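Local coordinates for protein chitinase A (Cycas revoluta, PDB 4MNK) that probably hydrolyses chitin as a family 18 plant chitinase, and binds short N-acetylglucosamine chains along its cleft, at residues Lys53-Phe58 and Arg108-His113; Gly242-Leu247 and Ala262-Gly267; Glu158-His163 and Glu222-Ala227. All coordinates share one frame; numbering follows the deposited sequence. Where two conformers were deposited one is given.

Contact 1 (Lys53-Phe58 and Arg108-His113); sequences KTAEDF and RRYGFH
In the outer helical layer of the chitinase barrel, Ala-55 of helix 52-63 meets Tyr-110 at the end of helix 93-110. The Ala-55 methyl lies over the centre of the phenol ring in a CH-pi contact, CB being 3.9 Å from the ring centroid and 3° off its normal. Tyr-110 CG, anti to the carbonyl carbon (chi1 -64°), stands 4.1 Å from Ala-55 CB. Tyr-110 CD2 also packs against the Glu-56 backbone, 3.6 Å from Glu-56 N. An alanine at Tyr-110 would take away this ring and would probably leave Ala-55 CB uncovered on that side, opening a gap beside Glu-52 and Val-47. As in a TIM barrel, the chain then turns inward to a parallel strand: Gly-111, with positive phi, forms the Schellman motif closing helix 93-110, and Phe-112 enters the core. Phe-112 CE1 touches Phe-58 CD2 at 3.7 Å, the two side chains crossing at about a right angle; Phe-112 also touches Tyr-33 and Thr-71. Waters join the backbones. One lies 2.7 Å from both Ala-55 O and Tyr-110 O; a second donates to Glu-56 O at 2.7 Å and, at 3.3 Å, to Tyr-110 O.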
loop_
_atom_site.group_PDB
_atom_site.type_symbol
_atom_site.label_atom_id
_atom_site.label_comp_id
_atom_site.label_asym_id
_atom_site.label_seq_id
_atom_site.Cartn_x
_atom_site.Cartn_y
_atom_site.Cartn_z
ATOM N N LYS A 53 -8.668 21.551 3.923
ATOM C CA LYS A 53 -10.106 21.279 3.870
ATOM C C LYS A 53 -10.395 19.840 3.434
ATOM O O LYS A 53 -11.236 19.160 4.025
ATOM C CB LYS A 53 -10.836 22.288 2.974
ATOM C CG LYS A 53 -12.364 22.196 3.037
ATOM C CD LYS A 53 -12.896 22.291 4.465
ATOM C CE LYS A 53 -14.410 22.431 4.492
ATOM N NZ LYS A 53 -14.970 22.065 5.824
ATOM N N THR A 54 -9.677 19.378 2.415
ATOM C CA THR A 54 -9.807 18.003 1.932
ATOM C C THR A 54 -9.490 16.988 3.037
ATOM O O THR A 54 -10.225 16.012 3.224
ATOM C CB THR A 54 -8.917 17.779 0.691
ATOM O OG1 THR A 54 -9.334 18.664 -0.356
ATOM C CG2 THR A 54 -9.008 16.341 0.196
ATOM N N ALA A 55 -8.410 17.231 3.772
ATOM C CA ALA A 55 -8.002 16.352 4.868
ATOM C C ALA A 55 -9.034 16.316 5.992
ATOM O O ALA A 55 -9.343 15.248 6.522
ATOM C CB ALA A 55 -6.649 16.767 5.403
ATOM N N GLU A 56 -9.567 17.483 6.348
ATOM C CA GLU A 56 -10.580 17.571 7.394
ATOM C C GLU A 56 -11.877 16.864 6.999
ATOM O O GLU A 56 -12.484 16.167 7.814
ATOM C CB GLU A 56 -10.873 19.034 7.735
ATOM C CG GLU A 56 -11.973 19.192 8.776
ATOM C CD GLU A 56 -12.454 20.618 8.969
ATOM O OE1 GLU A 56 -13.316 20.807 9.848
ATOM O OE2 GLU A 56 -11.993 21.537 8.261
ATOM N N ASP A 57 -12.297 17.047 5.751
ATOM C CA ASP A 57 -13.580 16.522 5.298
ATOM C C ASP A 57 -13.550 15.028 4.995
ATOM O O ASP A 57 -14.598 14.392 4.925
ATOM C CB ASP A 57 -14.068 17.281 4.060
ATOM C CG ASP A 57 -14.544 18.692 4.370
ATOM O OD1 ASP A 57 -14.630 19.075 5.559
ATOM O OD2 ASP A 57 -14.844 19.419 3.402
ATOM N N PHE A 58 -12.350 14.476 4.819
ATOM C CA PHE A 58 -12.183 13.082 4.403
ATOM C C PHE A 58 -12.969 12.107 5.277
ATOM O O PHE A 58 -13.760 11.308 4.771
ATOM C CB PHE A 58 -10.696 12.706 4.385
ATOM C CG PHE A 58 -10.429 11.291 3.941
ATOM C CD1 PHE A 58 -10.400 10.968 2.587
ATOM C CD2 PHE A 58 -10.189 10.285 4.874
ATOM C CE1 PHE A 58 -10.147 9.668 2.168
ATOM C CE2 PHE A 58 -9.936 8.978 4.464
ATOM C CZ PHE A 58 -9.912 8.671 3.108
ATOM N N ARG A 108 -5.344 13.783 15.370
ATOM C CA ARG A 108 -6.447 14.306 16.174
ATOM C C ARG A 108 -7.095 15.533 15.534
ATOM O O ARG A 108 -8.318 15.666 15.557
ATOM C CB ARG A 108 -5.993 14.626 17.603
ATOM C CG ARG A 108 -5.546 13.412 18.419
ATOM C CD ARG A 108 -6.621 12.338 18.496
ATOM N NE ARG A 108 -6.284 11.320 19.488
ATOM C CZ ARG A 108 -6.877 10.134 19.590
ATOM N NH1 ARG A 108 -7.847 9.786 18.751
ATOM N NH2 ARG A 108 -6.491 9.286 20.533
ATOM N N ARG A 109 -6.280 16.407 14.948
ATOM C CA ARG A 109 -6.775 17.652 14.361
ATOM C C ARG A 109 -7.759 17.437 13.206
ATOM O O ARG A 109 -8.712 18.204 13.054
ATOM C CB ARG A 109 -5.608 18.536 13.916
ATOM C CG ARG A 109 -6.028 19.921 13.464
ATOM C CD ARG A 109 -4.854 20.887 13.465
ATOM N NE ARG A 109 -4.331 21.115 14.810
ATOM C CZ ARG A 109 -3.140 20.704 15.234
ATOM N NH1 ARG A 109 -2.755 20.959 16.477
ATOM N NH2 ARG A 109 -2.331 20.044 14.416
ATOM N N TYR A 110 -7.536 16.395 12.407
ATOM C CA TYR A 110 -8.416 16.104 11.277
ATOM C C TYR A 110 -9.411 14.970 11.518
ATOM O O TYR A 110 -10.174 14.620 10.622
ATOM C CB TYR A 110 -7.603 15.841 10.005
ATOM C CG TYR A 110 -6.804 17.027 9.514
ATOM C CD1 TYR A 110 -5.424 16.940 9.366
ATOM C CD2 TYR A 110 -7.428 18.232 9.183
ATOM C CE1 TYR A 110 -4.685 18.021 8.911
ATOM C CE2 TYR A 110 -6.694 19.324 8.730
ATOM C CZ TYR A 110 -5.323 19.208 8.599
ATOM O OH TYR A 110 -4.585 20.274 8.152
ATOM N N GLY A 111 -9.402 14.396 12.718
ATOM C CA GLY A 111 -10.381 13.372 13.081
ATOM C C GLY A 111 -10.075 11.977 12.562
ATOM O O GLY A 111 -10.988 11.169 12.371
ATOM N N PHE A 112 -8.793 11.694 12.337
ATOM C CA PHE A 112 -8.335 10.354 11.978
ATOM C C PHE A 112 -8.214 9.462 13.207
ATOM O O PHE A 112 -7.962 9.944 14.315
ATOM C CB PHE A 112 -6.993 10.426 11.245
ATOM C CG PHE A 112 -7.100 10.984 9.859
ATOM C CD1 PHE A 112 -7.472 10.164 8.800
ATOM C CD2 PHE A 112 -6.843 12.327 9.607
ATOM C CE1 PHE A 112 -7.581 10.672 7.510
ATOM C CE2 PHE A 112 -6.950 12.843 8.317
ATOM C CZ PHE A 112 -7.321 12.015 7.270
ATOM N N HIS A 113 -8.380 8.159 13.000
ATOM C CA HIS A 113 -8.301 7.183 14.089
ATOM C C HIS A 113 -6.918 6.563 14.223
ATOM O O HIS A 113 -6.676 5.760 15.124
ATOM C CB HIS A 113 -9.337 6.073 13.899
ATOM C CG HIS A 113 -10.728 6.575 13.687
ATOM N ND1 HIS A 113 -11.606 6.809 14.722
ATOM C CD2 HIS A 113 -11.393 6.885 12.550
ATOM C CE1 HIS A 113 -12.752 7.246 14.231
ATOM N NE2 HIS A 113 -12.647 7.304 12.915
HETATM O O HOH W 1 -10.582 13.447 8.182
HETATM O O HOH W 2 -13.028 16.253 10.489
#

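Contact 2 (Gly242-Leu247 and Ala262-Gly267)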
loop_
_atom_site.group_PDB
_atom_site.type_symbol
_atom_site.label_atom_id
_atom_site.label_comp_id
_atom_site.label_asym_id
_atom_site.label_seq_id
_atom_site.Cartn_x
_atom_site.Cartn_y
_atom_site.Cartn_z
ATOM N N GLY A 242 -2.160 -1.874 -13.027
ATOM C CA GLY A 242 -1.311 -2.857 -13.675
ATOM C C GLY A 242 -0.034 -2.220 -14.176
ATOM O O GLY A 242 0.061 -0.994 -14.274
ATOM N N ARG A 243 0.953 -3.058 -14.473
ATOM C CA ARG A 243 2.194 -2.615 -15.096
ATOM C C ARG A 243 2.152 -2.946 -16.579
ATOM O O ARG A 243 1.766 -4.055 -16.967
ATOM C CB ARG A 243 3.406 -3.265 -14.426
ATOM C CG ARG A 243 3.687 -2.767 -13.016
ATOM C CD ARG A 243 4.410 -1.436 -13.041
ATOM N NE ARG A 243 4.483 -0.829 -11.717
ATOM C CZ ARG A 243 4.751 0.454 -11.498
ATOM N NH1 ARG A 243 4.973 1.276 -12.517
ATOM N NH2 ARG A 243 4.792 0.917 -10.258
ATOM N N SER A 244 2.546 -1.982 -17.402
ATOM C CA SER A 244 2.417 -2.113 -18.846
ATOM C C SER A 244 3.753 -2.050 -19.567
ATOM O O SER A 244 4.698 -1.394 -19.111
ATOM C CB SER A 244 1.489 -1.029 -19.390
ATOM O OG SER A 244 2.068 0.247 -19.198
ATOM N N TRP A 245 3.794 -2.724 -20.712
ATOM C CA TRP A 245 4.959 -2.781 -21.579
ATOM C C TRP A 245 4.527 -2.497 -23.010
ATOM O O TRP A 245 3.357 -2.687 -23.367
ATOM C CB TRP A 245 5.538 -4.193 -21.592
ATOM C CG TRP A 245 6.325 -4.658 -20.406
ATOM C CD1 TRP A 245 7.686 -4.680 -20.286
ATOM C CD2 TRP A 245 5.810 -5.257 -19.211
ATOM N NE1 TRP A 245 8.049 -5.226 -19.081
ATOM C CE2 TRP A 245 6.917 -5.588 -18.401
ATOM C CE3 TRP A 245 4.521 -5.523 -18.734
ATOM C CZ2 TRP A 245 6.776 -6.187 -17.146
ATOM C CZ3 TRP A 245 4.382 -6.111 -17.479
ATOM C CH2 TRP A 245 5.505 -6.434 -16.701
ATOM N N LEU A 246 5.485 -2.073 -23.829
ATOM C CA LEU A 246 5.334 -2.106 -25.278
ATOM C C LEU A 246 6.003 -3.375 -25.791
ATOM O O LEU A 246 7.161 -3.648 -25.461
ATOM C CB LEU A 246 5.954 -0.867 -25.929
ATOM C CG LEU A 246 5.356 0.491 -25.550
ATOM C CD1 LEU A 246 6.125 1.621 -26.218
ATOM C CD2 LEU A 246 3.877 0.571 -25.907
ATOM N N LEU A 247 5.267 -4.153 -26.579
ATOM C CA LEU A 247 5.764 -5.425 -27.097
ATOM C C LEU A 247 6.745 -5.225 -28.240
ATOM O O LEU A 247 6.568 -4.332 -29.074
ATOM C CB LEU A 247 4.604 -6.308 -27.563
ATOM C CG LEU A 247 3.604 -6.772 -26.500
ATOM C CD1 LEU A 247 2.390 -7.396 -27.161
ATOM C CD2 LEU A 247 4.243 -7.743 -25.518
ATOM N N ALA A 262 8.253 1.017 -21.508
ATOM C CA ALA A 262 7.015 1.234 -20.769
ATOM C C ALA A 262 5.824 1.462 -21.685
ATOM O O ALA A 262 5.905 2.220 -22.651
ATOM C CB ALA A 262 7.174 2.413 -19.815
ATOM N N GLY A 263 4.717 0.797 -21.372
ATOM C CA GLY A 263 3.445 1.086 -22.021
ATOM C C GLY A 263 2.795 2.286 -21.354
ATOM O O GLY A 263 3.416 2.947 -20.518
ATOM N N PRO A 264 1.536 2.582 -21.715
ATOM C CA PRO A 264 0.826 3.681 -21.058
ATOM C C PRO A 264 0.425 3.289 -19.632
ATOM O O PRO A 264 0.198 2.110 -19.380
ATOM C CB PRO A 264 -0.420 3.855 -21.929
ATOM C CG PRO A 264 -0.654 2.510 -22.532
ATOM C CD PRO A 264 0.700 1.895 -22.720
ATOM N N VAL A 265 0.380 4.225 -18.685
ATOM C CA VAL A 265 0.897 5.580 -18.814
ATOM C C VAL A 265 2.190 5.591 -18.011
ATOM O O VAL A 265 2.170 5.407 -16.789
ATOM C CB VAL A 265 -0.098 6.616 -18.233
ATOM C CG1 VAL A 265 0.520 8.014 -18.184
ATOM C CG2 VAL A 265 -1.398 6.619 -19.031
ATOM N N ASP A 266 3.312 5.772 -18.705
ATOM C CA ASP A 266 4.643 5.646 -18.105
ATOM C C ASP A 266 4.788 4.333 -17.315
ATOM O O ASP A 266 5.390 4.298 -16.240
ATOM C CB ASP A 266 4.974 6.872 -17.236
ATOM C CG ASP A 266 6.470 7.043 -17.003
ATOM O OD1 ASP A 266 7.276 6.371 -17.683
ATOM O OD2 ASP A 266 6.840 7.861 -16.133
ATOM N N GLY A 267 4.212 3.259 -17.855
ATOM C CA GLY A 267 4.367 1.924 -17.284
ATOM C C GLY A 267 3.308 1.470 -16.296
ATOM O O GLY A 267 3.392 0.357 -15.782
HETATM O O HOH W 3 5.606 -1.298 -16.444
#
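Ser-244 and Gly-263 join the extended seventh barrel strand, 234-247, to an antiparallel neighbour in what is, as in related family 18 chitinases, the small alpha+beta domain inserted after that strand. Trp-245 and Ala-262 form a non-hydrogen-bonded pair whose side chains diverge; the Trp-245 ring meets Trp-301, and its NE1 bonds Glu-199 O. Among the backbone hydrogen bonds, Gly-263 N reaches Ser-244 O at 3.1 Å with an N-H...O angle of 175°, though the N-H arrives from above the carbonyl plane, while Ser-244 N donates to Gly-267 O at 3.0 Å. A water completes this frame, donating to both Ser-244 O and Gly-267 O. One side-chain bond is added: Ser-244 OG, set between its backbone N and carbonyl carbon (chi1 65°), donates to Pro-264 O at 2.6 Å from well above the carbonyl plane. The loop that offers this oxygen is bent back by a cis peptide before Val-265 and closed by Gly-267 N bonding to Gly-263 O. Steric limits explain two glycines, since a CB on Gly-263 would clash with Ser-244 OG and one on Gly-267 would jam against the preceding carbonyl. Weaker contacts flank the hydrogen bonds. Arg-243 CA makes a CA-H...O contact with Gly-267 O, and its CD packs 3.4 Å from that same oxygen; the guanidinium continues to the pocket, where NE forms a salt bridge with Asp-193. At the other end, Leu-246 CG rests 3.4 Å from Ala-262 O.

Contact 3 (Glu158-His163 and Glu222-Ala227). With NAG (2-acetamido-2-deoxy-beta-D-glucopyranose), chain C.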
loop_
_atom_site.group_PDB
_atom_site.type_symbol
_atom_site.label_atom_id
_atom_site.label_comp_id
_atom_site.label_asym_id
_atom_site.label_seq_id
_atom_site.Cartn_x
_atom_site.Cartn_y
_atom_site.Cartn_z
ATOM N N GLU A 158 2.352 0.569 9.395
ATOM C CA GLU A 158 3.378 1.000 8.454
ATOM C C GLU A 158 3.350 0.143 7.197
ATOM O O GLU A 158 2.927 -1.018 7.234
ATOM C CB GLU A 158 4.774 0.974 9.087
ATOM C CG GLU A 158 5.414 -0.407 9.109
ATOM C CD GLU A 158 6.723 -0.460 9.865
ATOM O OE1 GLU A 158 7.545 -1.340 9.533
ATOM O OE2 GLU A 158 6.932 0.364 10.782
ATOM N N ALA A 159 3.800 0.728 6.093
ATOM C CA ALA A 159 4.008 -0.005 4.857
ATOM C C ALA A 159 5.301 -0.799 4.976
ATOM O O ALA A 159 6.308 -0.295 5.487
ATOM C CB ALA A 159 4.084 0.956 3.686
ATOM N N VAL A 160 5.267 -2.045 4.513
ATOM C CA VAL A 160 6.473 -2.860 4.444
ATOM C C VAL A 160 6.668 -3.425 3.044
ATOM O O VAL A 160 5.704 -3.655 2.306
ATOM C CB VAL A 160 6.518 -3.998 5.514
ATOM C CG1 VAL A 160 6.480 -3.423 6.926
ATOM C CG2 VAL A 160 5.396 -5.006 5.314
ATOM N N TYR A 161 7.932 -3.625 2.690
ATOM C CA TYR A 161 8.338 -4.353 1.497
ATOM C C TYR A 161 7.649 -5.719 1.486
ATOM O O TYR A 161 7.230 -6.215 2.537
ATOM C CB TYR A 161 9.859 -4.509 1.537
ATOM C CG TYR A 161 10.526 -5.027 0.281
ATOM C CD1 TYR A 161 11.304 -6.181 0.322
ATOM C CD2 TYR A 161 10.410 -4.351 -0.935
ATOM C CE1 TYR A 161 11.939 -6.660 -0.815
ATOM C CE2 TYR A 161 11.037 -4.824 -2.080
ATOM C CZ TYR A 161 11.801 -5.979 -2.010
ATOM O OH TYR A 161 12.434 -6.465 -3.131
ATOM N N PHE A 162 7.528 -6.326 0.305
ATOM C CA PHE A 162 6.832 -7.610 0.182
ATOM C C PHE A 162 7.482 -8.713 1.015
ATOM O O PHE A 162 6.817 -9.673 1.405
ATOM C CB PHE A 162 6.709 -8.036 -1.290
ATOM C CG PHE A 162 7.857 -8.875 -1.794
ATOM C CD1 PHE A 162 9.058 -8.288 -2.181
ATOM C CD2 PHE A 162 7.723 -10.258 -1.900
ATOM C CE1 PHE A 162 10.115 -9.064 -2.653
ATOM C CE2 PHE A 162 8.773 -11.041 -2.368
ATOM C CZ PHE A 162 9.971 -10.446 -2.747
ATOM N N HIS A 163 8.777 -8.545 1.286
ATOM C CA HIS A 163 9.601 -9.550 1.948
ATOM C C HIS A 163 10.140 -9.001 3.263
ATOM O O HIS A 163 10.372 -7.796 3.398
ATOM C CB HIS A 163 10.764 -9.920 1.028
ATOM C CG HIS A 163 11.370 -11.259 1.310
ATOM N ND1 HIS A 163 12.234 -11.482 2.360
ATOM C CD2 HIS A 163 11.262 -12.438 0.653
ATOM C CE1 HIS A 163 12.621 -12.746 2.347
ATOM N NE2 HIS A 163 12.045 -13.348 1.321
ATOM N N GLU A 222 5.278 -15.688 3.445
ATOM C CA GLU A 222 5.989 -16.787 4.105
ATOM C C GLU A 222 7.172 -16.268 4.930
ATOM O O GLU A 222 7.392 -16.718 6.057
ATOM C CB GLU A 222 6.484 -17.822 3.081
ATOM C CG GLU A 222 5.390 -18.666 2.407
ATOM C CD GLU A 222 4.836 -19.772 3.291
ATOM O OE1 GLU A 222 3.658 -20.154 3.107
ATOM O OE2 GLU A 222 5.572 -20.267 4.169
ATOM N N SER A 223 7.915 -15.310 4.376
ATOM C CA SER A 223 9.114 -14.783 5.037
ATOM C C SER A 223 8.808 -14.046 6.340
ATOM O O SER A 223 9.546 -14.175 7.316
ATOM C CB SER A 223 9.940 -13.907 4.086
ATOM O OG SER A 223 9.372 -12.618 3.900
ATOM N N PHE A 224 7.722 -13.277 6.355
ATOM C CA PHE A 224 7.296 -12.599 7.577
ATOM C C PHE A 224 6.838 -13.594 8.643
ATOM O O PHE A 224 7.182 -13.457 9.817
ATOM C CB PHE A 224 6.187 -11.586 7.287
ATOM C CG PHE A 224 6.684 -10.294 6.698
ATOM C CD1 PHE A 224 6.552 -10.043 5.337
ATOM C CD2 PHE A 224 7.281 -9.328 7.504
ATOM C CE1 PHE A 224 7.010 -8.845 4.787
ATOM C CE2 PHE A 224 7.745 -8.128 6.965
ATOM C CZ PHE A 224 7.607 -7.887 5.603
ATOM N N LEU A 225 6.072 -14.596 8.219
ATOM C CA LEU A 225 5.569 -15.620 9.132
ATOM C C LEU A 225 6.685 -16.486 9.711
ATOM O O LEU A 225 6.662 -16.815 10.899
ATOM C CB LEU A 225 4.509 -16.481 8.440
ATOM C CG LEU A 225 3.224 -15.724 8.080
ATOM C CD1 LEU A 225 2.342 -16.557 7.172
ATOM C CD2 LEU A 225 2.468 -15.306 9.326
ATOM N N ALA A 226 7.664 -16.825 8.875
ATOM C CA ALA A 226 8.817 -17.625 9.301
ATOM C C ALA A 226 9.693 -16.874 10.301
ATOM O O ALA A 226 10.314 -17.487 11.172
ATOM C CB ALA A 226 9.638 -18.058 8.100
ATOM N N ALA A 227 9.742 -15.549 10.170
ATOM C CA ALA A 227 10.487 -14.700 11.097
ATOM C C ALA A 227 9.796 -14.594 12.456
ATOM O O ALA A 227 10.429 -14.240 13.451
ATOM C CB ALA A 227 10.705 -13.318 10.497
HETATM C C1 NAG C . 12.260 -3.855 -8.543
HETATM C C2 NAG C . 11.237 -3.452 -7.480
HETATM C C3 NAG C . 10.253 -2.396 -7.987
HETATM C C4 NAG C . 10.957 -1.252 -8.713
HETATM C C5 NAG C . 12.009 -1.785 -9.695
HETATM C C6 NAG C . 12.808 -0.657 -10.346
HETATM C C7 NAG C . 10.888 -5.327 -5.938
HETATM C C8 NAG C . 10.032 -6.503 -5.570
HETATM N N2 NAG C . 10.507 -4.616 -7.002
HETATM O O3 NAG C . 9.509 -1.897 -6.896
HETATM O O4 NAG C . 9.994 -0.479 -9.401
HETATM O O5 NAG C . 12.894 -2.698 -9.061
HETATM O O6 NAG C . 13.563 0.035 -9.375
HETATM O O7 NAG C . 11.894 -5.063 -5.274
#
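Ser-223 OG is gripped by two hydrogen-bonding partners, Gly-220 O one turn back in its own helix and Gln-164 N next to His-163, the residue whose ring it covers. The hydroxyl oxygen sits 3.4 Å above the imidazole plane, over its centre, and Ser-223 CB makes a CH-pi contact with the same face, 3.6 Å from the centroid of the His-163 ring. His-163 CG is anti to the backbone N (chi1 -158°), and beyond it ND1 is hydrogen-bonded to Lys-165 N, which helps to hold the rotation of the ring. Phe-224 supplies the apolar half. Its CE1 enters the turn after strand 155-161, 3.5 Å from Tyr-161 O, which lies at the ring edge in its plane. Phe-162 O also stands near the plane at that hydrogen-bearing edge, an arrangement that is probably favourable electrostatically. The neighbouring CZ meets Val-160 CG2 tip to tip at 3.6 Å. This turn carries two residues of the sugar-binding cleft. Tyr-161 OH donates to O7 of the bound NAG at 2.6 Å, with the acetamido oxygen in the plane of the phenol ring at its edge, and Phe-162 CE1 lies 3.9 Å from the NAG methyl C8. Phe-162 also takes His-163 CB over the centre of one ring face. Helix 217-227 thus backs the end of the fifth barrel strand, which pairs with strand 186-190, while Phe-224 and Leu-225 also touch Leu-234 of strand 234-247 and Ala-227 meets Val-177 of helix 177-183.

Contacts 1 and 3 belong to the barrel, whereas contact 2 lies where its seventh strand runs on into the inserted domain. Contact 1 is the remote one: its centre is 30 Å from that of contact 3, on the opposite side of the chain's centre, and 35 Å from that of contact 2, and the Phe-58 side chain is about 13 Å from a bound NAG. Contacts 2 and 3, with centres 28 Å apart and nearest atoms about 12 Å apart, both reach bound sugar. The Arg-243 side chain comes within about 4 Å of a NAG in one glycan pocket, and contact 3 contributes Tyr-161 and Phe-162 to the other. Asp-193 belongs to both pockets, its carboxylate pairing with Arg-243 and its backbone oxygen bonding the NAG held by Tyr-161.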